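PDB 1ZPU: iron transport multicopper oxidase FET3 from Saccharomyces cerevisiae, which oxidizes ferrous to ferric iron with dioxygen, using four copper ions, so that the iron can be imported by the permease FTR1, and also oxidizes cuprous ions. Local coordinates for residues 25-28 with 32-35; 55-60 with 109-114; 71-74 with 78-81; 141-146 with 465-470. One frame throughout, in Å; residues are numbered along the deposited sequence.

Interaction 1 of 4, residues 25-28 with 32-35; sequences ITCN and PWPD. With NAG (2-acetamido-2-deoxy-beta-D-glucopyranose), chain G.
Cys27 lies over the indole of Trp33 in a sulfur-aromatic contact at the end of strand 22-27, in the first plastocyanin-like (cupredoxin) domain. Two contacts share that face of the ring. Cys27 CB stands 3.4 Å from the centroid of the six-membered ring of Trp33, only 15° off the ring normal, which makes a CH-pi contact. Cys27 SG, over the same ring of Trp33, is 4.1 Å from that centroid. The thiol reaches there because SG is anti to the backbone N (chi1 172°), which also brings Cys27 SG within 3.8 Å of Pro34 CD. Trp33 has its CG anti to the carbonyl carbon (chi1 -78°), and this turns the indole back against the end of the strand that the chain has just left. The ring's rotation is then fixed at its edge: Trp33 NE1 donates to Ile25 O over 2.7 Å. The bond is modestly bent; the acceptor sits in the indole plane, whereas the N-H arrives from above the carbonyl plane. Thus one face and one edge of the indole are held by successive parts of a single strand, with Met116 also touching the ring. At the far end of 32-35, Asp35 OD1 accepts from Leu119 N. A looser neighbour of the indole is Ile25, whose CG2 lies 4.4 Å from Trp33 CZ2.

Interaction 2 of 4, residues 55-60 with 109-114; sequences TNTSMH and DGQYED. With CU1 (copper (I) ion), chain B; NAG (2-acetamido-2-deoxy-beta-D-glucopyranose), chain J.
Gln111 reaches from just before the short 3-10 segment 112-113 to the backbone of Asn56 and the methyl group of Thr55, joining two loops of the first cupredoxin domain. The compact part of the contact is this one glutamine side chain: Gln111 buries more of its surface in the contact than any other residue. Its CG is anti to the backbone N (chi1 -152°), and a bend at the next bond carries the amide across to the 55-60 loop. There Gln111 CD comes within 3.6 Å of Asn56 O. The amide is probably turned over in the model, so which end faces that carbonyl cannot be settled, and the very close approach to the Thr57 methyl is doubtful. Thr55 and Gln111 run past each other in opposite directions, while Thr57 crosses the glutamine at about a right angle. With an alanine here, the amide would be gone, which would probably open a gap between the loops and leave Asn56 O without its polar neighbour. The other side is looser and more open. Thr55 and Asp109 are partly exposed there, and Asn56 ND2 carries N-acetylglucosamine through a covalent bond; Asp109 OD2 approaches that sugar's O7 no closer than 3.7 Å. The backbone here is tied by Asp114 N to Gln111 O at 2.8 Å. Further along the first loop, Ser58 OG bonds to Thr108, and the strand beginning at His60 enters the type 2 copper site, shared with His395: His60 NE2 binds copper at 2.1 Å.

Interaction 3 of 4, residues 71-74 with 78-81; sequences SMDG and LTQC
Thr79 and Gln80 face Gly74 and its neighbours inside the loop joining strands 60-62 and 88-94 of the first cupredoxin domain, beside the trinuclear copper cluster. No hydrogen bond links the two segments; they meet by van der Waals packing, mostly of side chains against backbone. Thr79 turns its methyl into the bend of 71-74, with CG2 3.1 Å from Gly74 N and 3.4 Å from Ser71 O. Its hydroxyl branch passes beside Asp73, Thr79 OG1 lying 3.5 Å from Asp73 CB, and bonds to the carbonyl of Ala70, just before the segment. Gln80 approaches the glycine instead: CG sits between the backbone N and the carbonyl carbon (chi1 66°), and beyond it the chain is extended, which delivers the amide to Gly74. Gln80 OE1 lies 3.0 Å from Gly74 CA, where the chain has positive phi, and also bonds to Tyr91 OH. At the other end of the amide, Gln80 NE2 donates to Cys81 O at 3.3 Å, from above that carbonyl's plane and with the acceptor tilted out of the amide plane; the N-H...O angle of 136° shows the bond to be bent. Replaced by a leucine, the residue would keep bulk but would probably leave Tyr91 OH without this partner and set the Cys81 carbonyl free of its side-chain donor. Cys81 itself leads away to its disulfide with Cys500. The bend packed here carries Asp73 in the second shell of the cluster, where Asp73 OD2 bonds to ND1 of the type 3 ligand His397.

Interaction 4 of 4, residues 141-146 with 465-470; sequences EWYHDL and IEWHLL. With CU1 (copper (I) ion), chain C.
Tyr143 OH is gripped by two groups: it accepts from Trp467 NE1 across the contact and bonds to the carbonyl oxygen of Pro165. The bond from Trp467 NE1 to Tyr143 OH is 3.1 Å long and moderately bent, with an N-H...O angle of 139°; the hydroxyl lies somewhat tilted from the indole plane. The same two side chains also meet as aromatics. Their planes stand at 73° and the centroids of the Tyr143 ring and the Trp467 six-membered ring are 5.5 Å apart, an offset edge-to-face pair in which the indole presents its edge to the phenol face. The closest carbon approach, Tyr143 CZ to Trp467 CZ2 at 3.7 Å, falls at the hydroxyl end of the phenol. With CG anti to the carbonyl carbon (chi1 -73°), the phenol extends toward the helix. Leu150 of helix 147-154 touches both rings, and both residues are buried. On the helix, Leu469 N donates to Ile465 O at 3.0 Å in the first turn. Next to Trp467 in the chain, His468 binds copper through ND1 at 2.1 Å, while CG2 of Ile465 lies over the centre of the His468 ring, 3.7 Å above its plane. The other nitrogen, His468 NE2, bonds to Glu164, a second-shell partner that probably helps fix the imidazole's rotation. The contact thus joins the second cupredoxin domain to the helix that supplies a histidine to the type 1 copper site of the third, completed by His392 and Cys463, as in multicopper oxidases generally.

All four contacts are mainly buried, but they serve different places. Interactions 1, 2 and 3 lie within the first cupredoxin domain, whereas interaction 4 spans the second and third. Interactions 1 and 2 adjoin through Ile25 N and Asp114 O, a probable backbone hydrogen bond of 2.8 Å. Interaction 3 sits within the loop that interaction 2 brackets and meets it at the copper cluster, where His60 ND1 lies 2.7 Å from Asp73 O, probably bonded. Aromatic packing with an indole N-H bond marks interactions 1 and 4; interaction 2 turns on a glutamine amide, interaction 3 on a threonine methyl and a glutamine amide, both against backbone. Glycan borders interactions 1 and 2, while interaction 4 holds a type 1 copper ligand.

Interaction 1 of 4, residues 25-28 with 32-35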
# COMPACT_ATOMS: atom_id res chain seq x y z
N ILE A 25 9.66 -0.23 -16.18
CA ILE A 25 9.14 1.14 -16.35
C ILE A 25 10.15 2.20 -15.89
O ILE A 25 10.48 2.29 -14.70
CB ILE A 25 7.78 1.38 -15.68
CG1 ILE A 25 6.84 0.20 -15.93
CG2 ILE A 25 7.13 2.65 -16.25
CD1 ILE A 25 5.41 0.41 -15.44
N THR A 26 10.62 3.01 -16.83
CA THR A 26 11.63 4.00 -16.54
C THR A 26 11.05 5.38 -16.24
O THR A 26 9.93 5.67 -16.60
CB THR A 26 12.61 4.10 -17.71
OG1 THR A 26 11.88 4.25 -18.93
CG2 THR A 26 13.43 2.82 -17.78
N CYS A 27 11.84 6.21 -15.56
CA CYS A 27 11.53 7.60 -15.35
C CYS A 27 12.54 8.44 -16.12
O CYS A 27 13.73 8.44 -15.79
CB CYS A 27 11.62 7.91 -13.86
SG CYS A 27 11.47 9.66 -13.46
N ASN A 28 12.08 9.16 -17.15
CA ASN A 28 12.97 9.92 -18.05
C ASN A 28 14.13 9.07 -18.59
O ASN A 28 15.26 9.54 -18.68
CB ASN A 28 13.52 11.17 -17.37
CG ASN A 28 12.43 12.12 -16.91
OD1 ASN A 28 11.28 12.05 -17.35
ND2 ASN A 28 12.80 13.02 -16.02
N PRO A 32 16.63 2.84 -11.26
CA PRO A 32 15.26 2.91 -10.70
C PRO A 32 14.69 4.32 -10.65
O PRO A 32 15.43 5.27 -10.88
CB PRO A 32 15.43 2.36 -9.28
CG PRO A 32 16.86 2.56 -8.96
CD PRO A 32 17.65 2.58 -10.23
N TRP A 33 13.40 4.45 -10.35
CA TRP A 33 12.77 5.76 -10.14
C TRP A 33 13.40 6.51 -8.97
O TRP A 33 13.96 5.89 -8.07
CB TRP A 33 11.27 5.58 -9.94
CG TRP A 33 10.55 5.35 -11.23
CD1 TRP A 33 10.70 4.29 -12.09
CD2 TRP A 33 9.56 6.20 -11.82
NE1 TRP A 33 9.88 4.44 -13.18
CE2 TRP A 33 9.17 5.60 -13.04
CE3 TRP A 33 8.98 7.41 -11.44
CZ2 TRP A 33 8.22 6.19 -13.89
CZ3 TRP A 33 8.05 7.98 -12.28
CH2 TRP A 33 7.67 7.37 -13.49
N PRO A 34 13.35 7.85 -8.98
CA PRO A 34 14.02 8.65 -7.95
C PRO A 34 13.34 8.55 -6.58
O PRO A 34 12.19 8.13 -6.49
CB PRO A 34 13.87 10.07 -8.47
CG PRO A 34 12.63 10.03 -9.29
CD PRO A 34 12.65 8.71 -9.96
N ASP A 35 14.05 8.95 -5.53
CA ASP A 35 13.42 9.14 -4.24
C ASP A 35 13.26 10.62 -3.94
O ASP A 35 14.15 11.42 -4.24
CB ASP A 35 14.21 8.48 -3.12
CG ASP A 35 14.54 7.01 -3.42
OD1 ASP A 35 13.61 6.22 -3.76
OD2 ASP A 35 15.75 6.67 -3.31
C1 NAG G . 19.14 1.85 -1.02
C2 NAG G . 20.53 2.26 -0.52
C3 NAG G . 20.44 3.51 0.36
C4 NAG G . 19.63 4.64 -0.29
C5 NAG G . 18.32 4.09 -0.81
C6 NAG G . 17.68 5.16 -1.66
C7 NAG G . 22.38 0.73 -0.03
C8 NAG G . 23.04 -0.19 0.97
N2 NAG G . 21.14 1.18 0.22
O3 NAG G . 21.74 3.97 0.59
O4 NAG G . 19.25 5.63 0.65
O5 NAG G . 18.55 2.98 -1.64
O6 NAG G . 16.40 4.77 -2.09
O7 NAG G . 22.99 1.06 -1.04

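Interaction 2 of 4, residues 55-60 with 109-114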
# COMPACT_ATOMS: atom_id res chain seq x y z
N THR A 55 -0.77 1.86 -22.40
CA THR A 55 -1.36 1.80 -21.07
C THR A 55 -1.79 3.19 -20.58
O THR A 55 -1.28 4.21 -21.07
CB THR A 55 -0.37 1.24 -20.05
OG1 THR A 55 0.73 0.63 -20.73
CG2 THR A 55 -1.05 0.24 -19.12
N ASN A 56 -2.71 3.23 -19.62
CA ASN A 56 -2.92 4.43 -18.81
C ASN A 56 -1.88 4.49 -17.67
O ASN A 56 -1.15 3.52 -17.46
CB ASN A 56 -4.36 4.47 -18.29
CG ASN A 56 -5.40 4.66 -19.41
OD1 ASN A 56 -5.12 5.30 -20.43
ND2 ASN A 56 -6.62 4.12 -19.21
N THR A 57 -1.80 5.62 -16.96
CA THR A 57 -0.97 5.70 -15.73
C THR A 57 -1.63 6.52 -14.63
O THR A 57 -2.63 7.19 -14.86
CB THR A 57 0.44 6.33 -15.95
OG1 THR A 57 0.77 6.39 -17.34
CG2 THR A 57 1.49 5.56 -15.19
N SER A 58 -1.05 6.45 -13.44
CA SER A 58 -1.42 7.31 -12.33
C SER A 58 -0.29 7.22 -11.36
O SER A 58 0.59 6.37 -11.53
CB SER A 58 -2.69 6.80 -11.68
OG SER A 58 -2.58 5.42 -11.42
N MET A 59 -0.29 8.09 -10.35
CA MET A 59 0.71 8.02 -9.28
C MET A 59 0.04 8.35 -7.98
O MET A 59 -0.64 9.37 -7.87
CB MET A 59 1.85 9.01 -9.53
CG MET A 59 3.02 8.87 -8.57
SD MET A 59 4.59 9.38 -9.33
CE MET A 59 4.21 11.08 -9.68
N HIS A 60 0.25 7.47 -7.00
CA HIS A 60 -0.32 7.63 -5.68
C HIS A 60 0.82 7.79 -4.69
O HIS A 60 1.81 7.09 -4.78
CB HIS A 60 -1.14 6.40 -5.33
CG HIS A 60 -1.48 6.29 -3.87
ND1 HIS A 60 -2.06 7.32 -3.17
CD2 HIS A 60 -1.34 5.27 -3.00
CE1 HIS A 60 -2.25 6.94 -1.92
NE2 HIS A 60 -1.83 5.70 -1.80
N ASP A 109 -2.82 -0.66 -13.24
CA ASP A 109 -3.09 -2.12 -13.18
C ASP A 109 -2.09 -2.82 -12.24
O ASP A 109 -2.28 -2.86 -11.02
CB ASP A 109 -3.08 -2.72 -14.59
CG ASP A 109 -4.37 -2.36 -15.43
OD1 ASP A 109 -5.43 -3.04 -15.22
OD2 ASP A 109 -4.32 -1.46 -16.33
N GLY A 110 -1.01 -3.36 -12.80
CA GLY A 110 0.03 -3.95 -11.97
C GLY A 110 1.28 -3.12 -12.12
O GLY A 110 2.33 -3.43 -11.54
N GLN A 111 1.14 -2.07 -12.91
CA GLN A 111 2.17 -1.10 -13.20
C GLN A 111 3.31 -1.01 -12.14
O GLN A 111 4.46 -1.19 -12.48
CB GLN A 111 1.49 0.24 -13.43
CG GLN A 111 2.21 1.19 -14.33
CD GLN A 111 1.26 1.86 -15.30
OE1 GLN A 111 0.96 3.05 -15.18
NE2 GLN A 111 0.77 1.09 -16.26
N TYR A 112 3.02 -0.75 -10.87
CA TYR A 112 4.17 -0.55 -9.95
C TYR A 112 5.11 -1.76 -9.76
O TYR A 112 6.31 -1.56 -9.56
CB TYR A 112 3.83 0.15 -8.63
CG TYR A 112 3.41 -0.70 -7.44
CD1 TYR A 112 4.35 -1.36 -6.64
CD2 TYR A 112 2.07 -0.78 -7.08
CE1 TYR A 112 3.94 -2.11 -5.53
CE2 TYR A 112 1.65 -1.51 -6.00
CZ TYR A 112 2.58 -2.17 -5.22
OH TYR A 112 2.09 -2.89 -4.15
N GLU A 113 4.59 -2.98 -9.83
CA GLU A 113 5.48 -4.15 -9.88
C GLU A 113 6.47 -4.08 -11.02
O GLU A 113 7.56 -4.59 -10.90
CB GLU A 113 4.72 -5.48 -9.99
CG GLU A 113 4.42 -6.12 -8.62
CD GLU A 113 5.57 -6.94 -8.03
OE1 GLU A 113 6.75 -6.51 -8.01
OE2 GLU A 113 5.27 -8.03 -7.55
N ASP A 114 6.10 -3.44 -12.12
CA ASP A 114 7.00 -3.34 -13.25
C ASP A 114 7.96 -2.16 -13.13
O ASP A 114 8.56 -1.74 -14.13
CB ASP A 114 6.20 -3.32 -14.56
CG ASP A 114 5.58 -4.70 -14.90
OD1 ASP A 114 6.02 -5.73 -14.34
OD2 ASP A 114 4.65 -4.75 -15.74
CU CU1 B . -2.17 4.88 0.08
C1 NAG J . -7.12 3.42 -20.36
C2 NAG J . -7.57 1.95 -20.55
C3 NAG J . -8.86 1.83 -21.38
C4 NAG J . -9.93 2.84 -20.98
C5 NAG J . -9.38 4.25 -20.75
C6 NAG J . -9.70 4.78 -19.35
C7 NAG J . -6.02 0.08 -20.32
C8 NAG J . -6.56 -1.31 -20.50
N2 NAG J . -6.53 1.07 -21.09
O3 NAG J . -9.40 0.53 -21.21
O4 NAG J . -10.90 2.89 -21.99
O5 NAG J . -7.98 4.29 -21.07
O6 NAG J . -11.10 4.88 -19.14
O7 NAG J . -5.14 0.28 -19.46

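Interaction 3 of 4, residues 71-74 with 78-81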
# COMPACT_ATOMS: atom_id res chain seq x y z
N SER A 71 -8.12 15.45 -4.79
CA SER A 71 -7.80 15.36 -6.21
C SER A 71 -6.39 14.82 -6.49
O SER A 71 -6.10 14.35 -7.58
CB SER A 71 -7.97 16.76 -6.81
OG SER A 71 -7.17 16.92 -7.96
N MET A 72 -5.51 14.90 -5.50
CA MET A 72 -4.10 14.60 -5.72
C MET A 72 -3.69 13.22 -5.22
O MET A 72 -2.51 12.86 -5.29
CB MET A 72 -3.19 15.66 -5.07
CG MET A 72 -3.44 17.10 -5.51
SD MET A 72 -3.13 17.36 -7.26
CE MET A 72 -3.79 19.01 -7.49
N ASP A 73 -4.66 12.44 -4.74
CA ASP A 73 -4.38 11.13 -4.15
C ASP A 73 -3.91 10.10 -5.17
O ASP A 73 -3.23 9.14 -4.81
CB ASP A 73 -5.60 10.59 -3.42
CG ASP A 73 -5.24 9.48 -2.45
OD1 ASP A 73 -4.21 9.61 -1.76
OD2 ASP A 73 -6.00 8.49 -2.37
N GLY A 74 -4.29 10.29 -6.43
CA GLY A 74 -3.79 9.47 -7.53
C GLY A 74 -4.42 8.10 -7.72
O GLY A 74 -3.75 7.18 -8.16
N LEU A 78 -11.49 7.09 -8.49
CA LEU A 78 -11.80 7.56 -7.15
C LEU A 78 -11.53 9.06 -7.13
O LEU A 78 -12.40 9.87 -6.78
CB LEU A 78 -10.87 6.92 -6.13
CG LEU A 78 -11.04 5.52 -5.52
CD1 LEU A 78 -11.55 5.63 -4.09
CD2 LEU A 78 -11.88 4.59 -6.36
N THR A 79 -10.33 9.40 -7.56
CA THR A 79 -9.71 10.67 -7.27
C THR A 79 -9.42 11.46 -8.54
O THR A 79 -9.31 12.69 -8.51
CB THR A 79 -8.42 10.37 -6.47
OG1 THR A 79 -8.71 10.49 -5.07
CG2 THR A 79 -7.25 11.27 -6.86
N GLN A 80 -9.31 10.74 -9.64
CA GLN A 80 -8.93 11.29 -10.93
C GLN A 80 -9.36 10.29 -11.99
O GLN A 80 -9.69 9.16 -11.66
CB GLN A 80 -7.42 11.41 -11.01
CG GLN A 80 -6.73 10.04 -11.00
CD GLN A 80 -5.24 10.13 -11.09
OE1 GLN A 80 -4.56 10.62 -10.17
NE2 GLN A 80 -4.70 9.63 -12.19
N CYS A 81 -9.37 10.70 -13.25
CA CYS A 81 -9.48 9.74 -14.33
C CYS A 81 -8.05 9.36 -14.74
O CYS A 81 -7.11 10.07 -14.37
CB CYS A 81 -10.32 10.30 -15.47
SG CYS A 81 -9.71 11.84 -16.09

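Interaction 4 of 4, residues 141-146 with 465-470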
# COMPACT_ATOMS: atom_id res chain seq x y z
N GLU A 141 9.62 -8.24 -4.16
CA GLU A 141 9.82 -9.45 -4.97
C GLU A 141 9.97 -9.02 -6.43
O GLU A 141 9.64 -7.89 -6.78
CB GLU A 141 8.68 -10.46 -4.81
CG GLU A 141 7.38 -10.10 -5.57
CD GLU A 141 6.60 -8.97 -4.91
OE1 GLU A 141 5.91 -9.24 -3.90
OE2 GLU A 141 6.71 -7.82 -5.42
N TRP A 142 10.47 -9.93 -7.27
CA TRP A 142 10.67 -9.61 -8.68
C TRP A 142 10.14 -10.73 -9.61
O TRP A 142 10.37 -11.93 -9.37
CB TRP A 142 12.15 -9.33 -8.92
CG TRP A 142 12.43 -8.80 -10.27
CD1 TRP A 142 13.14 -9.41 -11.26
CD2 TRP A 142 12.00 -7.55 -10.79
NE1 TRP A 142 13.18 -8.61 -12.38
CE2 TRP A 142 12.48 -7.47 -12.12
CE3 TRP A 142 11.24 -6.50 -10.28
CZ2 TRP A 142 12.23 -6.37 -12.93
CZ3 TRP A 142 10.99 -5.40 -11.10
CH2 TRP A 142 11.49 -5.36 -12.41
N TYR A 143 9.41 -10.33 -10.66
CA TYR A 143 8.88 -11.24 -11.68
C TYR A 143 9.69 -11.10 -12.94
O TYR A 143 10.26 -10.05 -13.20
CB TYR A 143 7.41 -10.93 -11.99
CG TYR A 143 6.44 -11.35 -10.90
CD1 TYR A 143 6.22 -10.55 -9.80
CD2 TYR A 143 5.75 -12.55 -10.98
CE1 TYR A 143 5.34 -10.92 -8.80
CE2 TYR A 143 4.85 -12.94 -9.98
CZ TYR A 143 4.66 -12.11 -8.89
OH TYR A 143 3.78 -12.45 -7.89
N HIS A 144 9.75 -12.18 -13.72
CA HIS A 144 10.45 -12.19 -15.00
C HIS A 144 9.55 -11.84 -16.16
O HIS A 144 10.02 -11.57 -17.25
CB HIS A 144 11.04 -13.57 -15.22
CG HIS A 144 12.30 -13.79 -14.47
ND1 HIS A 144 13.21 -14.77 -14.80
CD2 HIS A 144 12.83 -13.11 -13.42
CE1 HIS A 144 14.23 -14.71 -13.98
NE2 HIS A 144 14.03 -13.72 -13.13
N ASP A 145 8.25 -11.87 -15.92
CA ASP A 145 7.29 -11.46 -16.91
C ASP A 145 6.59 -10.20 -16.43
O ASP A 145 6.39 -10.02 -15.23
CB ASP A 145 6.27 -12.57 -17.16
CG ASP A 145 6.92 -13.84 -17.73
OD1 ASP A 145 6.95 -14.02 -18.98
OD2 ASP A 145 7.39 -14.67 -16.91
N LEU A 146 6.21 -9.34 -17.37
CA LEU A 146 5.45 -8.14 -17.07
C LEU A 146 4.07 -8.48 -16.54
O LEU A 146 3.51 -9.53 -16.86
CB LEU A 146 5.30 -7.28 -18.32
CG LEU A 146 6.54 -6.73 -19.01
CD1 LEU A 146 7.16 -7.78 -19.95
CD2 LEU A 146 6.10 -5.54 -19.79
N ILE A 465 -2.12 -6.22 -2.04
CA ILE A 465 -1.56 -7.23 -2.91
C ILE A 465 -2.15 -6.97 -4.27
O ILE A 465 -3.35 -7.11 -4.48
CB ILE A 465 -1.92 -8.65 -2.47
CG1 ILE A 465 -1.11 -9.05 -1.22
CG2 ILE A 465 -1.69 -9.65 -3.63
CD1 ILE A 465 -1.61 -10.32 -0.54
N GLU A 466 -1.29 -6.60 -5.21
CA GLU A 466 -1.72 -6.14 -6.51
C GLU A 466 -2.68 -7.08 -7.22
O GLU A 466 -3.64 -6.64 -7.86
CB GLU A 466 -0.49 -5.85 -7.35
CG GLU A 466 0.07 -4.45 -7.09
CD GLU A 466 -0.80 -3.36 -7.75
OE1 GLU A 466 -0.78 -3.28 -9.02
OE2 GLU A 466 -1.48 -2.59 -7.01
N TRP A 467 -2.42 -8.38 -7.08
CA TRP A 467 -3.28 -9.40 -7.67
C TRP A 467 -4.69 -9.35 -7.09
O TRP A 467 -5.67 -9.49 -7.81
CB TRP A 467 -2.67 -10.78 -7.49
CG TRP A 467 -1.21 -10.83 -7.88
CD1 TRP A 467 -0.14 -11.08 -7.06
CD2 TRP A 467 -0.66 -10.61 -9.20
NE1 TRP A 467 1.03 -11.05 -7.79
CE2 TRP A 467 0.74 -10.75 -9.10
CE3 TRP A 467 -1.22 -10.31 -10.44
CZ2 TRP A 467 1.59 -10.61 -10.19
CZ3 TRP A 467 -0.38 -10.16 -11.53
CH2 TRP A 467 1.02 -10.31 -11.40
N HIS A 468 -4.79 -9.12 -5.78
CA HIS A 468 -6.08 -9.10 -5.13
C HIS A 468 -6.87 -7.82 -5.44
O HIS A 468 -8.11 -7.84 -5.52
CB HIS A 468 -5.92 -9.34 -3.63
CG HIS A 468 -5.29 -10.66 -3.29
ND1 HIS A 468 -4.84 -10.97 -2.02
CD2 HIS A 468 -5.00 -11.74 -4.06
CE1 HIS A 468 -4.32 -12.18 -2.02
NE2 HIS A 468 -4.41 -12.67 -3.24
N LEU A 469 -6.15 -6.72 -5.60
CA LEU A 469 -6.75 -5.48 -6.04
C LEU A 469 -7.29 -5.62 -7.47
O LEU A 469 -8.36 -5.11 -7.79
CB LEU A 469 -5.75 -4.34 -5.95
CG LEU A 469 -6.22 -2.93 -6.27
CD1 LEU A 469 -7.36 -2.44 -5.34
CD2 LEU A 469 -5.01 -1.99 -6.25
N LEU A 470 -6.56 -6.35 -8.31
CA LEU A 470 -7.03 -6.70 -9.66
C LEU A 470 -8.27 -7.56 -9.61
O LEU A 470 -9.14 -7.43 -10.49
CB LEU A 470 -5.95 -7.41 -10.46
CG LEU A 470 -5.01 -6.45 -11.20
CD1 LEU A 470 -3.68 -7.12 -11.49
CD2 LEU A 470 -5.67 -5.93 -12.48
CU CU1 C . -5.22 -9.78 -0.35